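Local coordinates for zona pellucida sperm-binding protein 1,Zona pellucida sperm-binding protein 1 (Gallus gallus, PDB 6GF6) that probably cross-links egg coat filaments as a homodimer joined through its ZP-N1 domain, the part described here, at residues N47-I50 with C51-L55. The protein carries 2 engineered substitutions. Sequence-based numbering, arbitrary orientation. Where two conformers were deposited one is given.
Sequences NCSI and CMHWL. With NAG (2-acetamido-2-deoxy-beta-D-glucopyranose), chain E.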
loop_
_atom_site.group_PDB
_atom_site.type_symbol
_atom_site.label_atom_id
_atom_site.label_comp_id
_atom_site.label_asym_id
_atom_site.label_seq_id
_atom_site.Cartn_x
_atom_site.Cartn_y
_atom_site.Cartn_z
ATOM N N ASN B 47 8.417 -3.830 -0.470
ATOM C CA ASN B 47 7.216 -3.517 0.303
ATOM C C ASN B 47 7.560 -3.083 1.722
ATOM O O ASN B 47 7.092 -2.042 2.205
ATOM C CB ASN B 47 6.318 -4.748 0.343
ATOM C CG ASN B 47 5.545 -4.962 -0.936
ATOM O OD1 ASN B 47 5.432 -4.076 -1.795
ATOM N ND2 ASN B 47 5.056 -6.191 -1.088
ATOM N N CYS B 48 8.345 -3.901 2.423
ATOM C CA CYS B 48 8.693 -3.639 3.815
ATOM C C CYS B 48 9.799 -2.595 3.808
ATOM O O CYS B 48 10.977 -2.907 3.610
ATOM C CB CYS B 48 9.108 -4.928 4.515
ATOM S SG CYS B 48 9.520 -4.716 6.251
ATOM N N SER B 49 9.421 -1.342 4.015
ATOM C CA SER B 49 10.350 -0.252 3.782
ATOM C C SER B 49 9.791 1.000 4.425
ATOM O O SER B 49 8.576 1.147 4.570
ATOM C CB SER B 49 10.566 -0.036 2.273
ATOM O OG SER B 49 11.378 1.097 2.014
ATOM N N ILE B 50 10.701 1.859 4.878
ATOM C CA ILE B 50 10.329 3.156 5.426
ATOM C C ILE B 50 9.969 4.146 4.321
ATOM O O ILE B 50 9.383 5.198 4.605
ATOM C CB ILE B 50 11.474 3.706 6.298
ATOM C CG1 ILE B 50 10.995 4.854 7.186
ATOM C CG2 ILE B 50 12.633 4.169 5.434
ATOM C CD1 ILE B 50 10.112 4.397 8.337
ATOM N N CYS B 51 10.314 3.843 3.071
ATOM C CA CYS B 51 10.203 4.794 1.974
ATOM C C CYS B 51 8.789 4.962 1.431
ATOM O O CYS B 51 8.600 5.763 0.510
ATOM C CB CYS B 51 11.127 4.357 0.829
ATOM S SG CYS B 51 12.868 4.713 1.154
ATOM N N MET B 52 7.814 4.227 1.967
ATOM C CA MET B 52 6.407 4.363 1.592
ATOM C C MET B 52 6.208 4.172 0.088
ATOM O O MET B 52 5.603 5.001 -0.596
ATOM C CB MET B 52 5.845 5.707 2.060
ATOM C CG MET B 52 6.025 5.959 3.549
ATOM S SD MET B 52 5.324 4.651 4.576
ATOM C CE MET B 52 5.910 5.134 6.200
ATOM N N HIS B 53 6.728 3.060 -0.427
ATOM C CA HIS B 53 6.503 2.670 -1.811
ATOM C C HIS B 53 6.298 1.164 -1.879
ATOM O O HIS B 53 6.833 0.412 -1.062
ATOM C CB HIS B 53 7.640 3.118 -2.750
ATOM C CG HIS B 53 9.007 2.670 -2.333
ATOM N ND1 HIS B 53 10.146 3.374 -2.663
ATOM C CD2 HIS B 53 9.425 1.588 -1.635
ATOM C CE1 HIS B 53 11.203 2.748 -2.178
ATOM N NE2 HIS B 53 10.793 1.663 -1.549
ATOM N N TRP B 54 5.496 0.733 -2.852
ATOM C CA TRP B 54 5.056 -0.652 -2.898
ATOM C C TRP B 54 4.904 -1.112 -4.342
ATOM O O TRP B 54 4.812 -0.307 -5.273
ATOM C CB TRP B 54 3.731 -0.845 -2.147
ATOM C CG TRP B 54 3.750 -0.349 -0.733
ATOM C CD1 TRP B 54 4.060 -1.068 0.385
ATOM C CD2 TRP B 54 3.447 0.978 -0.284
ATOM N NE1 TRP B 54 3.968 -0.271 1.501
ATOM C CE2 TRP B 54 3.595 0.991 1.117
ATOM C CE3 TRP B 54 3.065 2.158 -0.932
ATOM C CZ2 TRP B 54 3.373 2.135 1.882
ATOM C CZ3 TRP B 54 2.846 3.293 -0.172
ATOM C CH2 TRP B 54 3.000 3.273 1.220
ATOM N N LEU B 55 4.879 -2.432 -4.503
ATOM C CA LEU B 55 4.632 -3.107 -5.769
ATOM C C LEU B 55 3.554 -4.165 -5.641
ATOM O O LEU B 55 3.614 -4.963 -4.746
ATOM C CB LEU B 55 5.889 -3.780 -6.287
ATOM C CG LEU B 55 7.014 -2.944 -6.847
ATOM C CD1 LEU B 55 8.066 -3.853 -7.428
ATOM C CD2 LEU B 55 6.497 -2.019 -7.916
HETATM C C1 NAG E . 4.326 -6.678 -2.214
HETATM C C2 NAG E . 5.183 -7.697 -2.974
HETATM C C3 NAG E . 4.387 -8.309 -4.124
HETATM C C4 NAG E . 3.060 -8.863 -3.628
HETATM C C5 NAG E . 2.295 -7.781 -2.870
HETATM C C6 NAG E . 1.005 -8.276 -2.249
HETATM C C7 NAG E . 7.601 -7.159 -2.861
HETATM C C8 NAG E . 7.659 -7.944 -1.578
HETATM N N2 NAG E . 6.405 -7.091 -3.468
HETATM O O3 NAG E . 5.157 -9.345 -4.724
HETATM O O4 NAG E . 2.285 -9.316 -4.731
HETATM O O5 NAG E . 3.105 -7.281 -1.795
HETATM O O6 NAG E . 0.293 -7.236 -1.591
HETATM O O7 NAG E . 8.595 -6.616 -3.333
HETATM O O HOH W 1 6.963 1.149 1.993
#
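N47 reaches across the turn to the backbone of L55, and its side chain can be followed atom by atom. N47 CB lies 4.0 Å from the acetyl methyl, NAG C8. CG lies beside the backbone N (chi1 -78°), which carries the amide out alongside W54 and L55 of strand 53-57. OD1 accepts the N-H of L55 in an almost straight bond (L55 N to N47 OD1 3.2 Å, 174° at the hydrogen), the donor arriving nearly head-on to the carbonyl, and the same oxygen passes 3.7 Å from W54 CB. ND2 carries the N-glycan, bonded to NAG C1 at 1.4 Å. One branch of the amide is thus tied to the strand and the other to the sugar, which limits rotation of the group. At the far end of the turn, S49 turns OG beside its own carbonyl carbon (chi1 175°), where it accepts the N-H of C51 (C51 N to S49 OG 3.1 Å). H53 NE2 lies 3.7 Å from S49 OG, and C51 CB sits above one face of the imidazole, toward its rim. Between these two ends a water bridges the two legs of the turn, donating to S49 O and accepting from H53 N, 3.1 Å away; it also sits over a face of the W54 indole, near its rim. H53 is a zinc ligand in a structure of this protein, though no zinc is bound to this chain. The turn follows strand 42-44 and leads into strand 53-57, outermost within this chain in its sheet, which pairs with strand 63-68; C51 is disulfide-bonded to C72, while C48 forms the interchain disulfide with C48 of the second subunit, whose H73 stacks on W54.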